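Local coordinates for uncharacterized ParM protein (Staphylococcus aureus, PDB 3JS6) that probably assembles, as a plasmid-encoded actin-like protein, into dynamic filaments that segregate plasmid DNA to daughter cells, at residues S29-N39 against T73-A81; Y87-E97 against K132-I143. All coordinates share one frame; numbering follows the deposited sequence.

Interaction 1 (S29-N39 against T73-A81)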
loop_
_atom_site.group_PDB
_atom_site.type_symbol
_atom_site.label_atom_id
_atom_site.label_comp_id
_atom_site.label_asym_id
_atom_site.label_seq_id
_atom_site.Cartn_x
_atom_site.Cartn_y
_atom_site.Cartn_z
ATOM N N SER A 29 -1.335 0.698 -9.920
ATOM C CA SER A 29 0.001 0.244 -10.272
ATOM C C SER A 29 0.055 -0.072 -11.774
ATOM O O SER A 29 0.126 -1.225 -12.171
ATOM C CB SER A 29 0.336 -0.993 -9.426
ATOM O OG SER A 29 1.582 -1.546 -9.784
ATOM N N ARG A 30 -0.001 0.978 -12.590
ATOM C CA ARG A 30 0.003 0.891 -14.052
ATOM C C ARG A 30 0.919 1.988 -14.536
ATOM O O ARG A 30 1.034 3.021 -13.903
ATOM C CB ARG A 30 -1.396 1.187 -14.642
ATOM C CG ARG A 30 -2.459 0.132 -14.396
ATOM C CD ARG A 30 -3.850 0.632 -14.821
ATOM N NE ARG A 30 -3.954 0.936 -16.252
ATOM C CZ ARG A 30 -3.873 0.027 -17.219
ATOM N NH1 ARG A 30 -3.672 -1.252 -16.915
ATOM N NH2 ARG A 30 -4.029 0.387 -18.485
ATOM N N ILE A 31 1.561 1.776 -15.669
ATOM C CA ILE A 31 2.453 2.788 -16.204
ATOM C C ILE A 31 2.312 2.835 -17.727
ATOM O O ILE A 31 1.943 1.843 -18.351
ATOM C CB ILE A 31 3.909 2.477 -15.788
ATOM C CG1 ILE A 31 4.796 3.690 -16.023
ATOM C CG2 ILE A 31 4.434 1.260 -16.547
ATOM C CD1 ILE A 31 6.134 3.585 -15.311
ATOM N N GLY A 32 2.574 3.995 -18.310
ATOM C CA GLY A 32 2.492 4.140 -19.752
ATOM C C GLY A 32 3.713 4.865 -20.297
ATOM O O GLY A 32 4.709 5.102 -19.588
ATOM N N ARG A 33 3.635 5.251 -21.560
ATOM C CA ARG A 33 4.737 5.944 -22.198
ATOM C C ARG A 33 4.147 6.807 -23.273
ATOM O O ARG A 33 3.231 6.374 -23.977
ATOM C CB ARG A 33 5.703 4.932 -22.827
ATOM C CG ARG A 33 6.699 5.580 -23.751
ATOM C CD ARG A 33 7.817 4.627 -24.147
ATOM N NE ARG A 33 8.585 5.173 -25.264
ATOM C CZ ARG A 33 9.746 4.686 -25.677
ATOM N NH1 ARG A 33 10.285 3.642 -25.062
ATOM N NH2 ARG A 33 10.360 5.239 -26.710
ATOM N N LYS A 34 4.632 8.031 -23.408
ATOM C CA LYS A 34 4.055 8.848 -24.450
ATOM C C LYS A 34 4.891 8.709 -25.699
ATOM O O LYS A 34 6.067 9.071 -25.725
ATOM C CB LYS A 34 3.911 10.314 -24.021
ATOM C CG LYS A 34 5.179 11.055 -23.748
ATOM C CD LYS A 34 4.886 12.526 -23.496
ATOM C CE LYS A 34 4.199 13.185 -24.684
ATOM N NZ LYS A 34 3.911 14.634 -24.449
ATOM N N THR A 35 4.266 8.139 -26.725
ATOM C CA THR A 35 4.905 7.910 -28.008
ATOM C C THR A 35 4.217 8.736 -29.082
ATOM O O THR A 35 3.045 9.094 -28.940
ATOM C CB THR A 35 4.837 6.433 -28.385
ATOM O OG1 THR A 35 3.483 5.978 -28.269
ATOM C CG2 THR A 35 5.739 5.610 -27.466
ATOM N N ASN A 36 4.956 9.023 -30.152
ATOM C CA ASN A 36 4.464 9.835 -31.264
ATOM C C ASN A 36 3.328 9.216 -32.068
ATOM O O ASN A 36 2.758 9.878 -32.940
ATOM C CB ASN A 36 5.613 10.180 -32.216
ATOM C CG ASN A 36 5.194 11.152 -33.308
ATOM O OD1 ASN A 36 4.960 12.335 -33.046
ATOM N ND2 ASN A 36 5.089 10.655 -34.540
ATOM N N GLU A 37 2.999 7.956 -31.802
ATOM C CA GLU A 37 1.907 7.326 -32.532
ATOM C C GLU A 37 0.591 7.944 -32.060
ATOM O O GLU A 37 -0.297 7.255 -31.555
ATOM C CB GLU A 37 1.923 5.812 -32.313
ATOM C CG GLU A 37 3.177 5.141 -32.885
ATOM C CD GLU A 37 3.003 3.641 -33.146
ATOM O OE1 GLU A 37 2.082 3.265 -33.907
ATOM O OE2 GLU A 37 3.792 2.838 -32.601
ATOM N N ASN A 38 0.487 9.258 -32.255
ATOM C CA ASN A 38 -0.666 10.059 -31.851
ATOM C C ASN A 38 -2.044 9.453 -32.028
ATOM O O ASN A 38 -2.366 8.810 -33.036
ATOM C CB ASN A 38 -0.632 11.423 -32.537
ATOM C CG ASN A 38 0.586 12.222 -32.159
ATOM O OD1 ASN A 38 1.005 12.216 -31.001
ATOM N ND2 ASN A 38 1.159 12.929 -33.131
ATOM N N ASN A 39 -2.863 9.705 -31.022
ATOM C CA ASN A 39 -4.214 9.203 -30.970
ATOM C C ASN A 39 -5.165 10.254 -31.519
ATOM O O ASN A 39 -4.742 11.334 -31.936
ATOM C CB ASN A 39 -4.530 8.867 -29.517
ATOM C CG ASN A 39 -3.370 8.165 -28.829
ATOM O OD1 ASN A 39 -3.041 7.023 -29.158
ATOM N ND2 ASN A 39 -2.729 8.854 -27.886
ATOM N N THR A 73 -5.099 9.691 -21.132
ATOM C CA THR A 73 -4.129 10.409 -21.954
ATOM C C THR A 73 -3.331 9.535 -22.904
ATOM O O THR A 73 -2.645 10.035 -23.801
ATOM C CB THR A 73 -3.150 11.252 -21.069
ATOM O OG1 THR A 73 -2.594 12.308 -21.855
ATOM C CG2 THR A 73 -2.009 10.398 -20.543
ATOM N N THR A 74 -3.426 8.226 -22.740
ATOM C CA THR A 74 -2.666 7.344 -23.598
ATOM C C THR A 74 -3.349 5.992 -23.700
ATOM O O THR A 74 -4.259 5.677 -22.932
ATOM C CB THR A 74 -1.227 7.161 -23.029
ATOM O OG1 THR A 74 -0.439 6.350 -23.914
ATOM C CG2 THR A 74 -1.291 6.479 -21.659
ATOM N N ASN A 75 -2.877 5.192 -24.626
ATOM C CA ASN A 75 -3.426 3.901 -24.801
ATOM C C ASN A 75 -2.339 2.919 -24.375
ATOM O O ASN A 75 -2.562 1.720 -24.301
ATOM C CB ASN A 75 -3.871 3.687 -26.259
ATOM C CG ASN A 75 -5.148 4.437 -26.557
ATOM O OD1 ASN A 75 -6.198 4.115 -26.007
ATOM N ND2 ASN A 75 -5.053 5.441 -27.424
ATOM N N THR A 76 -1.098 3.475 -24.045
ATOM C CA THR A 76 0.083 2.632 -23.631
ATOM C C THR A 76 0.001 2.091 -22.200
ATOM O O THR A 76 0.859 1.308 -21.815
ATOM C CB THR A 76 1.421 3.410 -23.787
ATOM O OG1 THR A 76 1.393 4.572 -22.938
ATOM C CG2 THR A 76 1.626 3.832 -25.226
ATOM N N GLY A 77 -0.995 2.473 -21.428
ATOM C CA GLY A 77 -1.143 2.025 -20.047
ATOM C C GLY A 77 -1.113 0.506 -19.907
ATOM O O GLY A 77 -1.822 -0.202 -20.632
ATOM N N LYS A 78 -0.302 0.034 -18.968
ATOM C CA LYS A 78 -0.204 -1.398 -18.707
ATOM C C LYS A 78 0.032 -1.639 -17.213
ATOM O O LYS A 78 0.656 -0.815 -16.554
ATOM C CB LYS A 78 0.937 -1.975 -19.536
ATOM C CG LYS A 78 1.229 -3.418 -19.207
ATOM C CD LYS A 78 2.488 -3.911 -19.905
ATOM C CE LYS A 78 2.313 -3.988 -21.414
ATOM N NZ LYS A 78 3.499 -4.604 -22.075
ATOM N N ASP A 79 -0.469 -2.737 -16.678
ATOM C CA ASP A 79 -0.251 -3.039 -15.261
ATOM C C ASP A 79 1.229 -3.369 -15.071
ATOM O O ASP A 79 1.840 -3.948 -15.946
ATOM C CB ASP A 79 -1.112 -4.238 -14.833
ATOM C CG ASP A 79 -2.594 -3.893 -14.730
ATOM O OD1 ASP A 79 -3.427 -4.812 -14.789
ATOM O OD2 ASP A 79 -2.926 -2.703 -14.579
ATOM N N THR A 80 1.813 -2.987 -13.939
ATOM C CA THR A 80 3.225 -3.286 -13.690
ATOM C C THR A 80 3.398 -4.684 -13.098
ATOM O O THR A 80 2.493 -5.214 -12.469
ATOM C CB THR A 80 3.860 -2.284 -12.695
ATOM O OG1 THR A 80 3.090 -2.274 -11.494
ATOM C CG2 THR A 80 3.879 -0.848 -13.299
ATOM N N ALA A 81 4.576 -5.263 -13.296
ATOM C CA ALA A 81 4.890 -6.587 -12.777
ATOM C C ALA A 81 4.594 -6.632 -11.296
ATOM O O ALA A 81 4.871 -5.674 -10.559
ATOM C CB ALA A 81 6.346 -6.905 -13.019
HETATM O O HOH W 1 -0.585 -3.941 -11.402
HETATM O O HOH W 2 -1.204 6.067 -26.988
#
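Ile31 and Lys78 form the hydrogen-bonded pair of a short antiparallel ladder in the N-terminal domain of this actin-like fold, where the end of strand 23-33 takes on the two-residue strand 78-79. Their backbones are joined both ways: Ile31 N reaches Lys78 O at 2.9 Å, and Lys78 N returns to Ile31 O. Past the non-hydrogen-bonded pair Arg30-Asp79, just beyond the strands, Thr80 N bonds to Ser29 O at 3.0 Å, an oxygen that also takes a proton from a water.

The charged contact lies on the face that carries Arg30 and Asp79. With its chain bent at chi3, Arg30 turns its guanidinium back over the partner strand, NH1 paired with Asp79 OD2 and one face over the backbone of Lys78. The two charged planes stand nearly perpendicular, 88° apart, and the modelled place of OD2 is somewhat doubtful. Asp71 gives the same guanidinium a second salt bridge through NH2. On the other face, CG2 of Ile31 meets CG2 of Thr80 at 3.9 Å.

Beyond the ladder the bonds pass to side chains. Asn75 ND2 makes a weak bond to Asn39 OD1, while Asn75 OD1 is held by Lys42. Thr76 turns its hydroxyl between its own N and carbonyl carbon (chi1 61°), and OG1 accepts Arg33 N at 2.7 Å, almost straight at 174°.

Interaction 2 (Y87-E97 against K132-I143)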
loop_
_atom_site.group_PDB
_atom_site.type_symbol
_atom_site.label_atom_id
_atom_site.label_comp_id
_atom_site.label_asym_id
_atom_site.label_seq_id
_atom_site.Cartn_x
_atom_site.Cartn_y
_atom_site.Cartn_z
ATOM N N TYR A 87 11.040 -7.219 -8.825
ATOM C CA TYR A 87 12.207 -6.340 -8.592
ATOM C C TYR A 87 13.157 -6.272 -9.789
ATOM O O TYR A 87 13.896 -5.307 -9.933
ATOM C CB TYR A 87 12.971 -6.741 -7.290
ATOM C CG TYR A 87 11.976 -6.775 -6.159
ATOM C CD1 TYR A 87 11.490 -7.996 -5.676
ATOM C CD2 TYR A 87 11.513 -5.604 -5.589
ATOM C CE1 TYR A 87 10.559 -8.054 -4.675
ATOM C CE2 TYR A 87 10.535 -5.643 -4.595
ATOM C CZ TYR A 87 10.059 -6.876 -4.153
ATOM O OH TYR A 87 9.079 -6.928 -3.184
ATOM N N ASP A 88 13.114 -7.289 -10.643
ATOM C CA ASP A 88 13.993 -7.330 -11.809
ATOM C C ASP A 88 13.246 -7.009 -13.096
ATOM O O ASP A 88 13.825 -7.091 -14.172
ATOM C CB ASP A 88 14.637 -8.712 -11.952
ATOM C CG ASP A 88 15.507 -9.072 -10.773
ATOM O OD1 ASP A 88 16.450 -8.300 -10.464
ATOM O OD2 ASP A 88 15.244 -10.129 -10.156
ATOM N N ILE A 89 11.967 -6.648 -12.997
ATOM C CA ILE A 89 11.196 -6.345 -14.202
ATOM C C ILE A 89 11.121 -4.846 -14.444
ATOM O O ILE A 89 10.808 -4.082 -13.539
ATOM C CB ILE A 89 9.748 -6.917 -14.120
ATOM C CG1 ILE A 89 9.781 -8.423 -13.827
ATOM C CG2 ILE A 89 9.013 -6.665 -15.431
ATOM C CD1 ILE A 89 10.540 -9.221 -14.837
ATOM N N LYS A 90 11.396 -4.449 -15.683
ATOM C CA LYS A 90 11.376 -3.047 -16.121
ATOM C C LYS A 90 10.155 -2.284 -15.627
ATOM O O LYS A 90 10.275 -1.177 -15.113
ATOM C CB LYS A 90 11.422 -3.003 -17.646
ATOM C CG LYS A 90 10.985 -1.703 -18.261
ATOM C CD LYS A 90 12.134 -0.757 -18.425
ATOM C CE LYS A 90 11.715 0.394 -19.316
ATOM N NZ LYS A 90 11.313 -0.089 -20.643
ATOM N N SER A 91 8.989 -2.884 -15.819
ATOM C CA SER A 91 7.690 -2.360 -15.399
ATOM C C SER A 91 7.721 -1.790 -13.970
ATOM O O SER A 91 7.329 -0.642 -13.695
ATOM C CB SER A 91 6.677 -3.520 -15.424
ATOM O OG SER A 91 5.363 -3.048 -15.415
ATOM N N PHE A 92 8.156 -2.634 -13.048
ATOM C CA PHE A 92 8.201 -2.253 -11.647
ATOM C C PHE A 92 9.300 -1.249 -11.379
ATOM O O PHE A 92 9.102 -0.297 -10.614
ATOM C CB PHE A 92 8.388 -3.490 -10.760
ATOM C CG PHE A 92 8.417 -3.176 -9.284
ATOM C CD1 PHE A 92 9.622 -3.111 -8.595
ATOM C CD2 PHE A 92 7.239 -2.945 -8.592
ATOM C CE1 PHE A 92 9.652 -2.826 -7.233
ATOM C CE2 PHE A 92 7.263 -2.659 -7.225
ATOM C CZ PHE A 92 8.477 -2.600 -6.550
ATOM N N LYS A 93 10.463 -1.451 -11.985
ATOM C CA LYS A 93 11.542 -0.497 -11.776
ATOM C C LYS A 93 11.123 0.901 -12.211
ATOM O O LYS A 93 11.455 1.872 -11.542
ATOM C CB LYS A 93 12.808 -0.933 -12.514
ATOM C CG LYS A 93 13.435 -2.163 -11.867
ATOM C CD LYS A 93 14.799 -2.510 -12.438
ATOM C CE LYS A 93 14.709 -3.225 -13.758
ATOM N NZ LYS A 93 16.067 -3.692 -14.148
ATOM N N ASP A 94 10.389 1.007 -13.321
ATOM C CA ASP A 94 9.944 2.315 -13.801
ATOM C C ASP A 94 8.903 2.900 -12.833
ATOM O O ASP A 94 8.903 4.104 -12.558
ATOM C CB ASP A 94 9.339 2.208 -15.212
ATOM C CG ASP A 94 10.398 1.945 -16.302
ATOM O OD1 ASP A 94 10.016 1.555 -17.426
ATOM O OD2 ASP A 94 11.608 2.141 -16.049
ATOM N N LEU A 95 8.016 2.044 -12.333
ATOM C CA LEU A 95 6.998 2.450 -11.380
ATOM C C LEU A 95 7.685 3.069 -10.137
ATOM O O LEU A 95 7.263 4.109 -9.622
ATOM C CB LEU A 95 6.178 1.244 -10.940
ATOM C CG LEU A 95 5.124 1.500 -9.838
ATOM C CD1 LEU A 95 3.980 2.376 -10.396
ATOM C CD2 LEU A 95 4.562 0.161 -9.346
ATOM N N VAL A 96 8.735 2.418 -9.654
ATOM C CA VAL A 96 9.454 2.932 -8.481
ATOM C C VAL A 96 10.011 4.338 -8.766
ATOM O O VAL A 96 9.845 5.255 -7.950
ATOM C CB VAL A 96 10.594 1.969 -8.069
ATOM C CG1 VAL A 96 11.473 2.620 -6.980
ATOM C CG2 VAL A 96 10.003 0.674 -7.533
ATOM N N GLU A 97 10.666 4.522 -9.917
ATOM C CA GLU A 97 11.198 5.848 -10.258
ATOM C C GLU A 97 10.094 6.929 -10.348
ATOM O O GLU A 97 10.283 8.041 -9.849
ATOM C CB GLU A 97 11.966 5.829 -11.593
ATOM C CG GLU A 97 13.212 4.950 -11.611
ATOM C CD GLU A 97 14.197 5.328 -10.536
ATOM O OE1 GLU A 97 14.518 6.524 -10.440
ATOM O OE2 GLU A 97 14.639 4.431 -9.789
ATOM N N LYS A 132 17.807 -6.858 -3.610
ATOM C CA LYS A 132 17.552 -6.211 -4.888
ATOM C C LYS A 132 16.591 -5.024 -4.775
ATOM O O LYS A 132 16.710 -4.072 -5.527
ATOM C CB LYS A 132 17.002 -7.228 -5.892
ATOM C CG LYS A 132 18.065 -8.231 -6.351
ATOM C CD LYS A 132 17.538 -9.226 -7.392
ATOM C CE LYS A 132 16.412 -10.077 -6.838
ATOM N NZ LYS A 132 15.979 -11.107 -7.829
ATOM N N PHE A 133 15.639 -5.079 -3.847
ATOM C CA PHE A 133 14.684 -3.967 -3.703
ATOM C C PHE A 133 15.444 -2.785 -3.106
ATOM O O PHE A 133 15.322 -1.655 -3.574
ATOM C CB PHE A 133 13.546 -4.382 -2.782
ATOM C CG PHE A 133 12.399 -3.399 -2.719
ATOM C CD1 PHE A 133 11.472 -3.490 -1.681
ATOM C CD2 PHE A 133 12.197 -2.459 -3.717
ATOM C CE1 PHE A 133 10.353 -2.661 -1.634
ATOM C CE2 PHE A 133 11.085 -1.626 -3.689
ATOM C CZ PHE A 133 10.161 -1.727 -2.646
ATOM N N GLU A 134 16.235 -3.046 -2.067
ATOM C CA GLU A 134 16.995 -1.978 -1.447
ATOM C C GLU A 134 17.966 -1.390 -2.465
ATOM O O GLU A 134 18.281 -0.200 -2.413
ATOM C CB GLU A 134 17.717 -2.485 -0.180
ATOM C CG GLU A 134 19.229 -2.626 -0.279
ATOM C CD GLU A 134 19.975 -1.293 -0.352
ATOM O OE1 GLU A 134 19.793 -0.438 0.553
ATOM O OE2 GLU A 134 20.754 -1.114 -1.315
ATOM N N LYS A 135 18.449 -2.206 -3.401
ATOM C CA LYS A 135 19.360 -1.679 -4.419
ATOM C C LYS A 135 18.615 -0.766 -5.415
ATOM O O LYS A 135 19.176 0.183 -5.961
ATOM C CB LYS A 135 20.040 -2.819 -5.181
ATOM C CG LYS A 135 21.396 -3.202 -4.633
ATOM C CD LYS A 135 22.078 -4.246 -5.519
ATOM C CE LYS A 135 22.169 -3.759 -6.971
ATOM N NZ LYS A 135 22.790 -4.757 -7.901
ATOM N N LEU A 136 17.349 -1.058 -5.664
ATOM C CA LEU A 136 16.590 -0.215 -6.564
ATOM C C LEU A 136 16.372 1.148 -5.882
ATOM O O LEU A 136 16.502 2.193 -6.501
ATOM C CB LEU A 136 15.224 -0.846 -6.858
ATOM C CG LEU A 136 15.110 -2.070 -7.772
ATOM C CD1 LEU A 136 13.659 -2.592 -7.756
ATOM C CD2 LEU A 136 15.524 -1.691 -9.199
ATOM N N LEU A 137 16.061 1.108 -4.592
ATOM C CA LEU A 137 15.750 2.305 -3.810
ATOM C C LEU A 137 16.923 3.192 -3.431
ATOM O O LEU A 137 16.864 4.422 -3.546
ATOM C CB LEU A 137 15.031 1.883 -2.531
ATOM C CG LEU A 137 13.723 1.128 -2.764
ATOM C CD1 LEU A 137 13.182 0.602 -1.413
ATOM C CD2 LEU A 137 12.713 2.055 -3.447
ATOM N N ASN A 138 17.998 2.561 -2.988
ATOM C CA ASN A 138 19.156 3.304 -2.536
ATOM C C ASN A 138 20.121 3.782 -3.600
ATOM O O ASN A 138 21.170 3.171 -3.805
ATOM C CB ASN A 138 19.922 2.488 -1.506
ATOM C CG ASN A 138 20.592 3.357 -0.490
ATOM O OD1 ASN A 138 21.031 4.457 -0.812
ATOM N ND2 ASN A 138 20.672 2.883 0.750
ATOM N N LYS A 139 19.767 4.890 -4.258
ATOM C CA LYS A 139 20.608 5.494 -5.281
ATOM C C LYS A 139 20.135 6.896 -5.622
ATOM O O LYS A 139 18.987 7.258 -5.371
ATOM C CB LYS A 139 20.634 4.645 -6.560
ATOM C CG LYS A 139 19.329 4.568 -7.315
ATOM C CD LYS A 139 19.464 3.637 -8.517
ATOM C CE LYS A 139 18.103 3.339 -9.141
ATOM N NZ LYS A 139 18.214 2.375 -10.256
ATOM N N SER A 140 21.038 7.686 -6.180
ATOM C CA SER A 140 20.720 9.041 -6.576
ATOM C C SER A 140 20.144 8.992 -7.965
ATOM O O SER A 140 20.405 8.052 -8.702
ATOM C CB SER A 140 21.987 9.908 -6.604
ATOM O OG SER A 140 22.335 10.314 -5.295
ATOM N N ARG A 141 19.346 9.998 -8.315
ATOM C CA ARG A 141 18.823 10.023 -9.673
ATOM C C ARG A 141 18.253 11.370 -10.044
ATOM O O ARG A 141 17.815 12.121 -9.189
ATOM C CB ARG A 141 17.756 8.951 -9.855
ATOM C CG ARG A 141 16.489 9.118 -9.031
ATOM C CD ARG A 141 16.599 8.275 -7.762
ATOM N NE ARG A 141 16.080 6.923 -8.020
ATOM C CZ ARG A 141 15.757 6.012 -7.095
ATOM N NH1 ARG A 141 15.893 6.303 -5.804
ATOM N NH2 ARG A 141 15.303 4.812 -7.468
ATOM N N LEU A 142 18.278 11.680 -11.324
ATOM C CA LEU A 142 17.722 12.917 -11.827
ATOM C C LEU A 142 16.356 12.565 -12.421
ATOM O O LEU A 142 16.242 11.706 -13.309
ATOM C CB LEU A 142 18.597 13.502 -12.936
ATOM C CG LEU A 142 17.939 14.737 -13.579
ATOM C CD1 LEU A 142 17.944 15.864 -12.563
ATOM C CD2 LEU A 142 18.683 15.169 -14.847
ATOM N N ILE A 143 15.315 13.211 -11.934
ATOM C CA ILE A 143 13.997 12.938 -12.482
ATOM C C ILE A 143 13.364 14.271 -12.835
ATOM O O ILE A 143 13.379 15.216 -12.047
ATOM C CB ILE A 143 13.084 12.197 -11.474
ATOM C CG1 ILE A 143 13.684 10.834 -11.134
ATOM C CG2 ILE A 143 11.665 12.040 -12.062
ATOM C CD1 ILE A 143 12.888 10.105 -10.096
#
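Tyr87 meets Phe133 obliquely, its CE2 over one face of the phenylalanine ring, 3.5 Å from CG, with the ring planes inclined at 44°. Leu137 CD1 covers the opposite face, and Phe92 completes the aromatic cluster, its rim meeting Phe133 CE2. With CG anti to the backbone N (chi1 -171°), the Phe133 ring is held between Tyr87 and Leu137. Leu136 fills the next position with both branches: CD1 sits at the edge of the Phe92 ring, 4.0 Å from CE1, while CD2 presses on the aliphatic chain of Lys93 at 3.4 Å from CD, closer than usual carbon packing. Val96 CG1 against Leu137 CD2 extends the apolar seam.

The buried charge at the far end is Glu97. Its chain folds at chi2 and offers both oxygens to Arg141: NE donates to the syn lone pair of OE1 at 2.9 Å, with OE1 lying out of the guanidinium plane, and NH2 to OE2 at 2.4 Å, an implausibly short and so doubtful length. Pairing of both oxygens probably limits the carboxylate's rotation. Lys139 CG covers the middle of one guanidinium face, and Ile143 CD1 packs on Glu97 O.

On the solvent side Asp88, which is exposed, pairs with Lys132, NZ reaching the syn lone pair of OD2 at 2.6 Å, and the aliphatic CD of Lys132 lies against OD1.

Helices 90-104 and 128-137 pack here with segment axes 11.0 Å apart at -44°. Beneath them runs the large sheet: Phe133 touches Thr118 and Met120 of strand 111-120 and Phe11 of strand 4-11, while Tyr87 OH bonds to Glu124. Strand 141-145, pairing with 148-161, closes the far side.

Overall arrangement
The two contacts follow one another along the chain, interaction 1 closing before interaction 2 opens, with centres 19 Å apart in the same actin-like N-terminal region. Both reach one large mixed sheet, the first through strand 23-33 and the second through strand 141-145. Helix 90-104, which comes next after strand 78-79, links them directly: it gives Ser91, Asp94 and Leu95 to Thr80, Ile31 and Ser29, and Phe92, Val96 and Glu97 to segment 132-143. The helix thus packs against strand 23-33 and the residues after strand 78-79 with one set of side chains and against helix 128-137 and strand 141-145 with another, all within the actin-like N-terminal region.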